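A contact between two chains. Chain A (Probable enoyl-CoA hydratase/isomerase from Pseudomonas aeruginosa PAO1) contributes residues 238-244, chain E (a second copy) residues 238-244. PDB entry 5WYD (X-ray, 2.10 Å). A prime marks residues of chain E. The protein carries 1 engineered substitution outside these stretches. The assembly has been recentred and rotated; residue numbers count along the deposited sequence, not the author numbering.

Chain A (238-244) LPEERER
Chain E 238-244: LPEERER

Both stretches are helical from 238 to 244, with phi near -60° and psi near -40°. In each, Arg242 N bonds Leu238 O at 3.2 Å and Arg244 N bonds Glu240 O at 2.8 Å. Glu243 N bonds Pro239 O at 3.1 Å, and Glu243′ N bonds Pro239′ O at 3.0 Å. The two helix axes approach to 8.2 Å, and their N-to-C directions differ by 63°. The pairing is nearly symmetric: CA of Pro239 lies 5.3 Å from CA of Glu240′, and CA of Glu240 lies 5.3 Å from CA of Pro239′. Together the stretches bury 337 Å².

Apolar packing centres on the two prolines. Both point toward the other helix, and both rings are C-gamma endo. Pro239 CB lies 4.4 Å from Pro239′ CB. Pro239 CB also sits 3.9 Å from Glu240′ N, and Glu240 N is 3.8 Å from Pro239′ CB. Each ring packs against the backbone at residue 240 of the partner.

Two salt bridges accompany this packing. Arg242 NH1 donates a hydrogen bond to Glu243′ OE1 at 2.6 Å. Arg242′ NH1 donates to Glu243 OE1 at 2.5 Å, but its 120° angle makes this bond weak. Each OE1 lies at the guanidinium edge, near its plane. Both arginines are m, t, t, with chi4 near 96°. Both Glu243 side chains are t, t, with chi3 of -61° in Glu243 and -82° in Glu243′. All four CA-to-CB bonds point toward the partner, and the long chains carry opposite charges together. Glu243 OE1 also lies 3.7 Å from Pro239′ CA.

Within each helix, Glu240 is t, t and points sideways. Long salt bridges join Arg244 NH1 to Glu240 OE2 at 3.9 Å and Arg244′ NH1 to Glu240′ OE1 at 3.7 Å; these are contacts of charge alone. Arg244 is m, t, p in both copies. Leu238, Glu241 and Arg244 bury no area here in either chain.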

# COMPACT_ATOMS: atom_id res chain seq x y z
N LEU A 238 -13.14 -3.80 1.91
CA LEU A 238 -14.53 -4.16 1.68
C LEU A 238 -14.83 -5.66 1.70
O LEU A 238 -15.81 -6.04 2.35
CB LEU A 238 -15.04 -3.55 0.36
CG LEU A 238 -15.28 -2.04 0.23
CD1 LEU A 238 -16.37 -1.59 1.23
CD2 LEU A 238 -14.05 -1.18 0.33
N PRO A 239 -14.04 -6.54 1.08
CA PRO A 239 -14.37 -7.97 1.16
C PRO A 239 -14.40 -8.47 2.59
O PRO A 239 -15.26 -9.29 2.96
CB PRO A 239 -13.28 -8.64 0.31
CG PRO A 239 -12.22 -7.63 0.12
CD PRO A 239 -12.92 -6.31 0.16
N GLU A 240 -13.46 -7.99 3.41
CA GLU A 240 -13.45 -8.35 4.81
C GLU A 240 -14.71 -7.85 5.51
O GLU A 240 -15.27 -8.55 6.36
CB GLU A 240 -12.21 -7.77 5.47
CG GLU A 240 -12.07 -8.16 6.93
CD GLU A 240 -10.71 -7.79 7.51
OE1 GLU A 240 -9.87 -7.23 6.76
OE2 GLU A 240 -10.48 -8.05 8.72
N GLU A 241 -15.19 -6.65 5.16
CA GLU A 241 -16.39 -6.16 5.83
C GLU A 241 -17.51 -7.17 5.64
O GLU A 241 -18.12 -7.61 6.61
CB GLU A 241 -16.80 -4.79 5.28
CG GLU A 241 -17.95 -4.08 6.04
CD GLU A 241 -18.46 -2.83 5.32
OE1 GLU A 241 -18.58 -2.90 4.09
OE2 GLU A 241 -18.67 -1.76 5.95
N ARG A 242 -17.67 -7.67 4.42
CA ARG A 242 -18.71 -8.65 4.19
C ARG A 242 -18.45 -9.92 5.00
O ARG A 242 -19.38 -10.50 5.56
CB ARG A 242 -18.83 -8.97 2.70
CG ARG A 242 -18.90 -7.74 1.84
CD ARG A 242 -19.15 -8.12 0.39
NE ARG A 242 -18.85 -7.00 -0.49
CZ ARG A 242 -17.71 -6.86 -1.14
NH1 ARG A 242 -16.77 -7.77 -1.00
NH2 ARG A 242 -17.51 -5.80 -1.91
N GLU A 243 -17.19 -10.35 5.08
CA GLU A 243 -16.88 -11.56 5.83
C GLU A 243 -17.19 -11.41 7.31
O GLU A 243 -17.75 -12.33 7.93
CB GLU A 243 -15.41 -11.91 5.62
CG GLU A 243 -14.85 -12.91 6.58
CD GLU A 243 -13.39 -13.22 6.25
OE1 GLU A 243 -13.14 -13.71 5.14
OE2 GLU A 243 -12.51 -12.91 7.07
N ARG A 244 -16.82 -10.28 7.90
CA ARG A 244 -17.05 -10.11 9.32
C ARG A 244 -18.55 -10.03 9.60
O ARG A 244 -19.04 -10.59 10.58
CB ARG A 244 -16.31 -8.86 9.83
CG ARG A 244 -14.80 -8.88 9.53
CD ARG A 244 -13.98 -7.85 10.30
NE ARG A 244 -13.77 -8.25 11.70
CZ ARG A 244 -12.87 -7.71 12.52
NH1 ARG A 244 -12.06 -6.76 12.09
NH2 ARG A 244 -12.77 -8.14 13.77
N LEU E 238 -6.85 -12.29 1.05
CA LEU E 238 -7.40 -13.51 1.63
C LEU E 238 -8.90 -13.46 1.86
O LEU E 238 -9.55 -14.47 1.57
CB LEU E 238 -6.65 -13.84 2.92
CG LEU E 238 -5.17 -14.09 2.66
CD1 LEU E 238 -4.49 -14.24 3.98
CD2 LEU E 238 -4.94 -15.34 1.81
N PRO E 239 -9.49 -12.39 2.39
CA PRO E 239 -10.95 -12.40 2.53
C PRO E 239 -11.62 -12.48 1.18
O PRO E 239 -12.65 -13.16 1.05
CB PRO E 239 -11.26 -11.12 3.32
CG PRO E 239 -10.06 -10.34 3.25
CD PRO E 239 -8.91 -11.26 3.12
N GLU E 240 -11.06 -11.80 0.17
CA GLU E 240 -11.62 -11.91 -1.17
C GLU E 240 -11.51 -13.34 -1.68
O GLU E 240 -12.41 -13.85 -2.34
CB GLU E 240 -10.91 -10.92 -2.11
CG GLU E 240 -11.46 -10.87 -3.58
CD GLU E 240 -10.89 -9.71 -4.41
OE1 GLU E 240 -11.22 -9.57 -5.61
OE2 GLU E 240 -10.08 -8.93 -3.87
N GLU E 241 -10.41 -14.02 -1.34
CA GLU E 241 -10.19 -15.38 -1.84
C GLU E 241 -11.30 -16.31 -1.37
O GLU E 241 -11.70 -17.23 -2.09
CB GLU E 241 -8.86 -15.93 -1.37
CG GLU E 241 -8.47 -17.24 -2.01
CD GLU E 241 -7.35 -17.95 -1.28
OE1 GLU E 241 -7.39 -17.98 -0.05
OE2 GLU E 241 -6.38 -18.42 -1.92
N ARG E 242 -11.71 -16.17 -0.12
CA ARG E 242 -12.86 -16.94 0.35
C ARG E 242 -14.15 -16.48 -0.31
O ARG E 242 -15.01 -17.31 -0.64
CB ARG E 242 -12.96 -16.80 1.86
CG ARG E 242 -11.67 -17.01 2.55
CD ARG E 242 -11.91 -16.93 4.04
NE ARG E 242 -10.66 -16.79 4.76
CZ ARG E 242 -10.15 -15.63 5.15
NH1 ARG E 242 -10.78 -14.50 4.89
NH2 ARG E 242 -9.00 -15.61 5.80
N GLU E 243 -14.33 -15.16 -0.49
CA GLU E 243 -15.57 -14.66 -1.10
C GLU E 243 -15.74 -15.17 -2.52
O GLU E 243 -16.83 -15.62 -2.90
CB GLU E 243 -15.57 -13.13 -1.09
CG GLU E 243 -16.66 -12.46 -1.93
CD GLU E 243 -16.60 -10.94 -1.84
OE1 GLU E 243 -17.14 -10.38 -0.86
OE2 GLU E 243 -16.01 -10.32 -2.75
N ARG E 244 -14.67 -15.09 -3.32
CA ARG E 244 -14.77 -15.54 -4.70
C ARG E 244 -15.07 -17.03 -4.76
O ARG E 244 -15.76 -17.51 -5.66
CB ARG E 244 -13.48 -15.21 -5.45
CG ARG E 244 -13.15 -13.74 -5.43
CD ARG E 244 -12.13 -13.35 -6.47
NE ARG E 244 -12.74 -13.15 -7.78
CZ ARG E 244 -12.21 -12.43 -8.76
NH1 ARG E 244 -11.05 -11.82 -8.59
NH2 ARG E 244 -12.85 -12.31 -9.92